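Local coordinates for protein putative (Helicobacter pylori, PDB 4O8S) that is a nucleotidyltransferase-superfamily protein related to the AbiEii toxins of type IV toxin-antitoxin systems and probably transfers nucleotides, at residues A[149-154]-A[197-202]; A[171-176]-A[212-217]. All blocks are in the same frame, centred on the assembly; numbering follows the deposited sequence.

Contact 1. Residues A[149-154]-A[197-202]; sequences DLFDLH and NQIMDL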
ATOM      1  N   ASP A 149       7.997  -2.227   3.926  1.00 32.46           N
ATOM      2  CA  ASP A 149       8.046  -0.775   3.947  1.00 32.93           C
ATOM      3  C   ASP A 149       9.255  -0.279   3.147  1.00 36.05           C
ATOM      4  O   ASP A 149       9.182   0.724   2.423  1.00 32.52           O
ATOM      5  CB  ASP A 149       8.112  -0.265   5.386  1.00 34.75           C
ATOM      6  CG  ASP A 149       6.836  -0.560   6.167  1.00 38.64           C
ATOM      7  OD1 ASP A 149       5.787  -0.782   5.520  1.00 35.02           O
ATOM      8  OD2 ASP A 149       6.888  -0.575   7.424  1.00 38.93           O
ATOM      9  N   LEU A 150      10.369  -0.991   3.281  1.00 35.77           N
ATOM     10  CA  LEU A 150      11.581  -0.632   2.555  1.00 38.21           C
ATOM     11  C   LEU A 150      11.418  -0.889   1.062  1.00 36.06           C
ATOM     12  O   LEU A 150      11.735  -0.023   0.239  1.00 35.47           O
ATOM     13  CB  LEU A 150      12.775  -1.425   3.091  1.00 37.86           C
ATOM     14  CG  LEU A 150      14.099  -1.127   2.387  1.00 44.54           C
ATOM     15  CD1 LEU A 150      14.426   0.362   2.436  1.00 38.91           C
ATOM     16  CD2 LEU A 150      15.217  -1.930   3.019  1.00 40.65           C
ATOM     17  N   PHE A 151      10.917  -2.072   0.716  1.00 30.36           N
ATOM     18  CA  PHE A 151      10.679  -2.423  -0.678  1.00 33.33           C
ATOM     19  C   PHE A 151       9.799  -1.368  -1.340  1.00 34.47           C
ATOM     20  O   PHE A 151      10.089  -0.869  -2.440  1.00 28.90           O
ATOM     21  CB  PHE A 151       9.947  -3.760  -0.746  1.00 33.90           C
ATOM     22  CG  PHE A 151       9.748  -4.275  -2.152  1.00 32.24           C
ATOM     23  CD1 PHE A 151       8.698  -3.809  -2.945  1.00 32.01           C
ATOM     24  CD2 PHE A 151      10.614  -5.234  -2.681  1.00 34.34           C
ATOM     25  CE1 PHE A 151       8.515  -4.285  -4.253  1.00 33.33           C
ATOM     26  CE2 PHE A 151      10.450  -5.713  -3.991  1.00 32.01           C
ATOM     27  CZ  PHE A 151       9.395  -5.240  -4.776  1.00 34.26           C
ATOM     28  N   ASP A 152       8.696  -1.052  -0.673  1.00 31.37           N
ATOM     29  CA  ASP A 152       7.719  -0.141  -1.247  1.00 31.75           C
ATOM     30  C   ASP A 152       8.246   1.275  -1.373  1.00 30.81           C
ATOM     31  O   ASP A 152       8.021   1.929  -2.406  1.00 29.56           O
ATOM     32  CB  ASP A 152       6.420  -0.161  -0.445  1.00 33.15           C
ATOM     33  CG  ASP A 152       5.809  -1.543  -0.378  1.00 31.75           C
ATOM     34  OD1 ASP A 152       6.156  -2.383  -1.232  1.00 32.22           O
ATOM     35  OD2 ASP A 152       4.979  -1.792   0.525  1.00 31.40           O
ATOM     36  N   LEU A 153       8.943   1.756  -0.341  1.00 29.70           N
ATOM     37  CA  LEU A 153       9.501   3.110  -0.389  1.00 30.07           C
ATOM     38  C   LEU A 153      10.570   3.231  -1.476  1.00 32.91           C
ATOM     39  O   LEU A 153      10.678   4.266  -2.132  1.00 30.60           O
ATOM     40  CB  LEU A 153      10.068   3.538   0.968  1.00 33.09           C
ATOM     41  CG  LEU A 153       9.006   4.037   1.964  1.00 33.79           C
ATOM     42  CD1 LEU A 153       9.653   4.366   3.306  1.00 28.21           C
ATOM     43  CD2 LEU A 153       8.298   5.259   1.394  1.00 29.11           C
ATOM     44  N   HIS A 154      11.348   2.164  -1.659  1.00 31.14           N
ATOM     45  CA  HIS A 154      12.336   2.101  -2.728  1.00 32.38           C
ATOM     46  C   HIS A 154      11.630   2.140  -4.085  1.00 32.76           C
ATOM     47  O   HIS A 154      12.028   2.890  -4.971  1.00 31.67           O
ATOM     48  CB  HIS A 154      13.175   0.832  -2.570  1.00 31.42           C
ATOM     49  CG  HIS A 154      14.075   0.548  -3.728  1.00 37.33           C
ATOM     50  ND1 HIS A 154      13.656  -0.155  -4.842  1.00 37.24           N
ATOM     51  CD2 HIS A 154      15.377   0.858  -3.945  1.00 35.62           C
ATOM     52  CE1 HIS A 154      14.661  -0.255  -5.696  1.00 38.97           C
ATOM     53  NE2 HIS A 154      15.715   0.351  -5.175  1.00 38.40           N
ATOM     54  N   ASN A 197      11.265 -12.721  -0.125  1.00 48.93           N
ATOM     55  CA  ASN A 197      12.509 -13.485  -0.009  1.00 50.22           C
ATOM     56  C   ASN A 197      13.092 -14.009  -1.322  1.00 52.11           C
ATOM     57  O   ASN A 197      14.293 -14.268  -1.400  1.00 54.92           O
ATOM     58  CB  ASN A 197      12.410 -14.599   1.061  1.00 50.00           C
ATOM     59  CG  ASN A 197      11.258 -15.568   0.819  1.00 52.63           C
ATOM     60  OD1 ASN A 197      10.808 -15.753  -0.313  1.00 55.40           O
ATOM     61  ND2 ASN A 197      10.781 -16.202   1.895  1.00 51.81           N
ATOM     62  N   GLN A 198      12.258 -14.150  -2.348  1.00 51.66           N
ATOM     63  CA  GLN A 198      12.745 -14.616  -3.647  1.00 52.40           C
ATOM     64  C   GLN A 198      13.023 -13.481  -4.640  1.00 54.17           C
ATOM     65  O   GLN A 198      13.568 -13.725  -5.716  1.00 55.30           O
ATOM     66  CB  GLN A 198      11.762 -15.611  -4.270  1.00 56.66           C
ATOM     67  CG  GLN A 198      11.563 -16.890  -3.461  1.00 59.47           C
ATOM     68  CD  GLN A 198      12.882 -17.569  -3.125  1.00 66.33           C
ATOM     69  OE1 GLN A 198      13.339 -17.539  -1.974  1.00 66.56           O
ATOM     70  NE2 GLN A 198      13.510 -18.183  -4.133  1.00 66.64           N
ATOM     71  N   ILE A 199      12.663 -12.244  -4.294  1.00 41.20           N
ATOM     72  CA  ILE A 199      12.801 -11.148  -5.260  1.00 41.31           C
ATOM     73  C   ILE A 199      13.630  -9.943  -4.798  1.00 43.91           C
ATOM     74  O   ILE A 199      14.030  -9.102  -5.605  1.00 44.43           O
ATOM     75  CB  ILE A 199      11.418 -10.636  -5.733  1.00 40.02           C
ATOM     76  CG1 ILE A 199      10.596 -10.131  -4.541  1.00 39.62           C
ATOM     77  CG2 ILE A 199      10.675 -11.728  -6.476  1.00 42.84           C
ATOM     78  CD1 ILE A 199       9.319  -9.391  -4.942  1.00 41.44           C
HETATM   79  N   MSE A 200      13.890  -9.852  -3.504  1.00 40.78           N
HETATM   80  CA  MSE A 200      14.494  -8.651  -2.983  1.00 40.40           C
HETATM   81  C   MSE A 200      15.966  -8.853  -2.619  1.00 43.09           C
HETATM   82  O   MSE A 200      16.319  -9.822  -1.933  1.00 40.63           O
HETATM   83  CB  MSE A 200      13.693  -8.152  -1.786  1.00 35.27           C
HETATM   84  CG  MSE A 200      14.144  -6.801  -1.295  1.00 39.96           C
HETATM   85 SE   MSE A 200      13.196  -6.382   0.388  1.00 42.18          SE
HETATM   86  CE  MSE A 200      13.597  -4.485   0.449  1.00 37.65           C
ATOM     87  N   ASP A 201      16.818  -7.962  -3.119  1.00 43.26           N
ATOM     88  CA  ASP A 201      18.212  -7.892  -2.691  1.00 43.67           C
ATOM     89  C   ASP A 201      18.229  -6.762  -1.672  1.00 44.75           C
ATOM     90  O   ASP A 201      18.247  -5.577  -2.048  1.00 44.07           O
ATOM     91  CB  ASP A 201      19.131  -7.575  -3.881  1.00 47.12           C
ATOM     92  CG  ASP A 201      20.614  -7.521  -3.499  1.00 53.49           C
ATOM     93  OD1 ASP A 201      20.962  -7.041  -2.390  1.00 47.72           O
ATOM     94  OD2 ASP A 201      21.443  -7.953  -4.334  1.00 57.06           O
ATOM     95  N   LEU A 202      18.204  -7.131  -0.392  1.00 41.94           N
ATOM     96  CA  LEU A 202      18.072  -6.160   0.688  1.00 42.48           C
ATOM     97  C   LEU A 202      19.211  -5.141   0.702  1.00 45.25           C
ATOM     98  O   LEU A 202      18.968  -3.929   0.832  1.00 42.51           O
ATOM     99  CB  LEU A 202      17.964  -6.864   2.044  1.00 42.00           C
ATOM    100  CG  LEU A 202      17.995  -5.909   3.244  1.00 43.87           C
ATOM    101  CD1 LEU A 202      16.926  -4.852   3.115  1.00 40.65           C
ATOM    102  CD2 LEU A 202      17.816  -6.659   4.553  1.00 46.53           C
TER

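Contact 2. Residues A[171-176]-A[212-217]; sequences RLKDFS and MAQLIH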
ATOM      1  N   ARG A 171      12.237  13.408   4.946  1.00 39.97           N
ATOM      2  CA  ARG A 171      11.978  12.275   5.827  1.00 39.99           C
ATOM      3  C   ARG A 171      12.531  10.974   5.241  1.00 39.33           C
ATOM      4  O   ARG A 171      13.059  10.129   5.970  1.00 41.25           O
ATOM      5  CB  ARG A 171      10.473  12.144   6.100  1.00 42.56           C
ATOM      6  CG  ARG A 171       9.853  13.374   6.790  1.00 43.93           C
ATOM      7  CD  ARG A 171       8.329  13.426   6.603  1.00 42.45           C
ATOM      8  NE  ARG A 171       7.647  12.317   7.275  1.00 39.66           N
ATOM      9  CZ  ARG A 171       6.390  11.945   7.025  1.00 41.44           C
ATOM     10  NH1 ARG A 171       5.668  12.590   6.111  1.00 40.44           N
ATOM     11  NH2 ARG A 171       5.851  10.923   7.683  1.00 39.72           N
ATOM     12  N   LEU A 172      12.415  10.815   3.925  1.00 35.84           N
ATOM     13  CA  LEU A 172      12.898   9.604   3.265  1.00 37.54           C
ATOM     14  C   LEU A 172      14.413   9.520   3.398  1.00 39.00           C
ATOM     15  O   LEU A 172      14.954   8.447   3.675  1.00 36.15           O
ATOM     16  CB  LEU A 172      12.512   9.602   1.791  1.00 33.96           C
ATOM     17  CG  LEU A 172      12.955   8.374   0.990  1.00 34.95           C
ATOM     18  CD1 LEU A 172      12.129   7.150   1.370  1.00 35.21           C
ATOM     19  CD2 LEU A 172      12.859   8.657  -0.503  1.00 32.80           C
ATOM     20  N   LYS A 173      15.076  10.664   3.211  1.00 46.56           N
ATOM     21  CA  LYS A 173      16.521  10.800   3.389  1.00 46.46           C
ATOM     22  C   LYS A 173      16.926  10.440   4.812  1.00 48.86           C
ATOM     23  O   LYS A 173      17.869   9.672   5.022  1.00 51.08           O
ATOM     24  CB  LYS A 173      16.957  12.234   3.055  1.00 48.73           C
ATOM     25  CG  LYS A 173      18.464  12.471   3.055  1.00 53.14           C
ATOM     26  CD  LYS A 173      18.802  13.898   2.616  1.00 54.64           C
ATOM     27  CE  LYS A 173      20.295  14.191   2.780  1.00 62.02           C
ATOM     28  NZ  LYS A 173      20.689  15.544   2.269  1.00 64.11           N
ATOM     29  N   ASP A 174      16.196  10.981   5.786  1.00 49.95           N
ATOM     30  CA  ASP A 174      16.442  10.703   7.195  1.00 52.47           C
ATOM     31  C   ASP A 174      16.324   9.201   7.471  1.00 53.19           C
ATOM     32  O   ASP A 174      17.165   8.607   8.149  1.00 53.22           O
ATOM     33  CB  ASP A 174      15.434  11.482   8.042  1.00 53.81           C
ATOM     34  CG  ASP A 174      15.957  11.825   9.430  1.00 60.60           C
ATOM     35  OD1 ASP A 174      16.697  11.009  10.034  1.00 62.42           O
ATOM     36  OD2 ASP A 174      15.610  12.921   9.924  1.00 63.49           O
ATOM     37  N   PHE A 175      15.277   8.593   6.920  1.00 44.07           N
ATOM     38  CA  PHE A 175      15.008   7.168   7.111  1.00 42.82           C
ATOM     39  C   PHE A 175      16.101   6.284   6.511  1.00 39.21           C
ATOM     40  O   PHE A 175      16.404   5.222   7.046  1.00 37.26           O
ATOM     41  CB  PHE A 175      13.655   6.815   6.472  1.00 41.55           C
ATOM     42  CG  PHE A 175      13.428   5.332   6.270  1.00 39.61           C
ATOM     43  CD1 PHE A 175      13.225   4.486   7.357  1.00 39.00           C
ATOM     44  CD2 PHE A 175      13.380   4.791   4.982  1.00 38.70           C
ATOM     45  CE1 PHE A 175      12.994   3.110   7.174  1.00 35.33           C
ATOM     46  CE2 PHE A 175      13.146   3.415   4.778  1.00 37.47           C
ATOM     47  CZ  PHE A 175      12.957   2.572   5.883  1.00 35.85           C
ATOM     48  N   SER A 176      16.679   6.719   5.393  1.00 45.56           N
ATOM     49  CA  SER A 176      17.551   5.848   4.606  1.00 44.87           C
ATOM     50  C   SER A 176      19.038   6.221   4.661  1.00 47.21           C
ATOM     51  O   SER A 176      19.838   5.697   3.882  1.00 47.27           O
ATOM     52  CB  SER A 176      17.083   5.827   3.148  1.00 39.45           C
ATOM     53  OG  SER A 176      17.190   7.116   2.563  1.00 38.07           O
HETATM   54  N   MSE A 212      19.157   7.531  -3.749  1.00 41.00           N
HETATM   55  CA  MSE A 212      18.039   8.177  -4.455  1.00 40.73           C
HETATM   56  C   MSE A 212      17.394   9.259  -3.609  1.00 38.26           C
HETATM   57  O   MSE A 212      17.007  10.311  -4.122  1.00 38.06           O
HETATM   58  CB  MSE A 212      16.963   7.162  -4.855  1.00 38.03           C
HETATM   59  CG  MSE A 212      17.403   6.182  -5.938  1.00 41.15           C
HETATM   60 SE   MSE A 212      15.910   5.038  -6.578  1.00 40.49          SE
HETATM   61  CE  MSE A 212      15.623   4.085  -4.936  1.00 37.00           C
ATOM     62  N   ALA A 213      17.271   8.997  -2.308  1.00 36.13           N
ATOM     63  CA  ALA A 213      16.635   9.957  -1.418  1.00 36.61           C
ATOM     64  C   ALA A 213      17.469  11.231  -1.362  1.00 39.27           C
ATOM     65  O   ALA A 213      16.922  12.326  -1.260  1.00 36.93           O
ATOM     66  CB  ALA A 213      16.458   9.367  -0.045  1.00 34.73           C
ATOM     67  N   GLN A 214      18.792  11.084  -1.431  1.00 47.81           N
ATOM     68  CA  GLN A 214      19.684  12.233  -1.471  1.00 48.85           C
ATOM     69  C   GLN A 214      19.415  13.053  -2.711  1.00 48.22           C
ATOM     70  O   GLN A 214      19.249  14.274  -2.631  1.00 50.92           O
ATOM     71  CB  GLN A 214      21.148  11.787  -1.487  1.00 51.54           C
ATOM     72  CG  GLN A 214      21.635  11.167  -0.198  1.00 54.38           C
ATOM     73  CD  GLN A 214      23.150  11.165  -0.102  1.00 67.81           C
ATOM     74  OE1 GLN A 214      23.850  11.501  -1.068  1.00 65.38           O
ATOM     75  NE2 GLN A 214      23.668  10.797   1.067  1.00 69.32           N
ATOM     76  N   LEU A 215      19.381  12.373  -3.857  1.00 41.09           N
ATOM     77  CA  LEU A 215      19.187  13.028  -5.149  1.00 44.54           C
ATOM     78  C   LEU A 215      17.873  13.775  -5.208  1.00 44.46           C
ATOM     79  O   LEU A 215      17.828  14.944  -5.614  1.00 44.50           O
ATOM     80  CB  LEU A 215      19.207  12.010  -6.291  1.00 41.24           C
ATOM     81  CG  LEU A 215      20.513  11.844  -7.070  1.00 50.53           C
ATOM     82  CD1 LEU A 215      21.531  11.160  -6.200  1.00 47.56           C
ATOM     83  CD2 LEU A 215      20.292  11.057  -8.355  1.00 50.97           C
ATOM     84  N   ILE A 216      16.800  13.079  -4.831  1.00 39.03           N
ATOM     85  CA  ILE A 216      15.457  13.655  -4.862  1.00 40.18           C
ATOM     86  C   ILE A 216      15.430  14.904  -3.986  1.00 39.45           C
ATOM     87  O   ILE A 216      14.984  15.965  -4.415  1.00 40.98           O
ATOM     88  CB  ILE A 216      14.396  12.616  -4.404  1.00 40.35           C
ATOM     89  CG1 ILE A 216      14.329  11.471  -5.424  1.00 37.28           C
ATOM     90  CG2 ILE A 216      13.018  13.268  -4.233  1.00 36.73           C
ATOM     91  CD1 ILE A 216      13.656  10.192  -4.918  1.00 33.47           C
ATOM     92  N   HIS A 217      15.938  14.784  -2.768  1.00 46.11           N
ATOM     93  CA  HIS A 217      15.986  15.923  -1.877  1.00 51.03           C
ATOM     94  C   HIS A 217      16.834  17.071  -2.454  1.00 54.25           C
ATOM     95  O   HIS A 217      16.490  18.242  -2.306  1.00 54.42           O
ATOM     96  CB  HIS A 217      16.510  15.498  -0.510  1.00 52.48           C
ATOM     97  CG  HIS A 217      16.516  16.607   0.494  1.00 59.15           C
ATOM     98  ND1 HIS A 217      17.677  17.221   0.916  1.00 60.37           N
ATOM     99  CD2 HIS A 217      15.501  17.226   1.145  1.00 59.22           C
ATOM    100  CE1 HIS A 217      17.376  18.163   1.792  1.00 63.51           C
ATOM    101  NE2 HIS A 217      16.064  18.191   1.948  1.00 62.80           N
TER

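Contact 1. Residues A[149-154]-A[197-202]
The methyl end of selenomethionine Met-200 reaches out of the loop between helices 179-192 and 202-231 and settles against one turn of helix 147-159. Its chain is extended throughout (chi3 -165°), which carries CE to 3.6 Å from the backbone N of Phe-151 and 3.9 Å from CG of Leu-150. Long, unbranched and apolar, this side chain suits a place where loop and helix backbones stay apart, the nearest CA atoms, of Phe-151 and Met-200, being 7.7 Å from each other. Beside it, Leu-150 and Leu-202 cross at about a right angle, and their methyls CD2 and CD1 meet at 3.4 Å, tighter than an ordinary carbon contact. Tyr-186, Leu-187 and Val-190 of helix 179-192 pack around this buried side, so the contact belongs to the all-helical C-terminal part of the nucleotidyltransferase chain, where Asp-201 is the N-cap of the long last helix. Packing loosens along the broad, partly exposed ring of Phe-151, which slides past Met-200 in the opposite direction, with CG of Met-200 near the ring plane, at its edge. At the solvent side, aliphatic Ile-199 sets its CD1 methyl obliquely against ring atom CE2 of Phe-151 at 4.0 Å, with Arg-41 touching both residues.

Contact 2. Residues A[171-176]-A[212-217]
Helices 166-176 and 202-231 run nearly antiparallel here, the axes of their short segments 8.5 Å apart at an angle of 155°, and the backbones come nearest where the CA atoms of Lys-173 and Ala-213 lie 4.9 Å from each other. Alanine suits this point because its small methyl lets the backbones come this close. CB of Ala-213 points at the opposing helix and is surrounded by three residues: CD2 of Leu-172 at 3.7 Å, CA of Lys-173, and OG of Ser-176 at 3.5 Å. Leu-172 holds its CG anti to the backbone N, and it also packs on Phe-164 and Leu-153. Ser-176 takes the crowded position between N and carbonyl carbon (chi1 63°), which turns OG back along its own helix to donate a 2.8 Å hydrogen bond to O of Leu-172, from above the carbonyl plane. Its hydroxyl is thus satisfied within the helix although it faces a methyl.

Farther along, Lys-173 is stretched out fully, its methylenes crossing His-217 at about a right angle. CD of Lys-173 lies 3.9 Å from ND1 of that imidazole, and NZ comes obliquely to 3.7 Å from the same nitrogen, while CG of Gln-214 only loosely approaches CE of Lys-173 at the exposed margin. The side chain of His-217 also touches Leu-166, Ala-169 and Ser-170.

No hydrogen bond joins the two segments, so they are held by apolar packing at the centre and by the aliphatic stem of a lysine at the rim; the nearby ammonium would be expected to disfavour protonation of His-217.

From the N terminus, the chain completes the mixed sheet, a small two-stranded sheet and helix 126-139 before it enters helix 147-159, the first partner of contact 1. Helix 166-176 follows directly and supplies the first half of contact 2. After helix 179-192, the loop at 197-202 returns to helix 147-159 and closes contact 1 over 42 residues; helix 202-231 then closes contact 2 over 35. The two closures cross, since their segments alternate. Their centres lie about 16 Å apart, yet CD2 of His-154 meets CE of selenomethionine Met-212 at 3.4 Å, and Leu-153 packs on Phe-175. Contact 1 ties helix 147-159 to the loop leading into helix 202-231, and contact 2 ties helix 166-176 to that helix farther along.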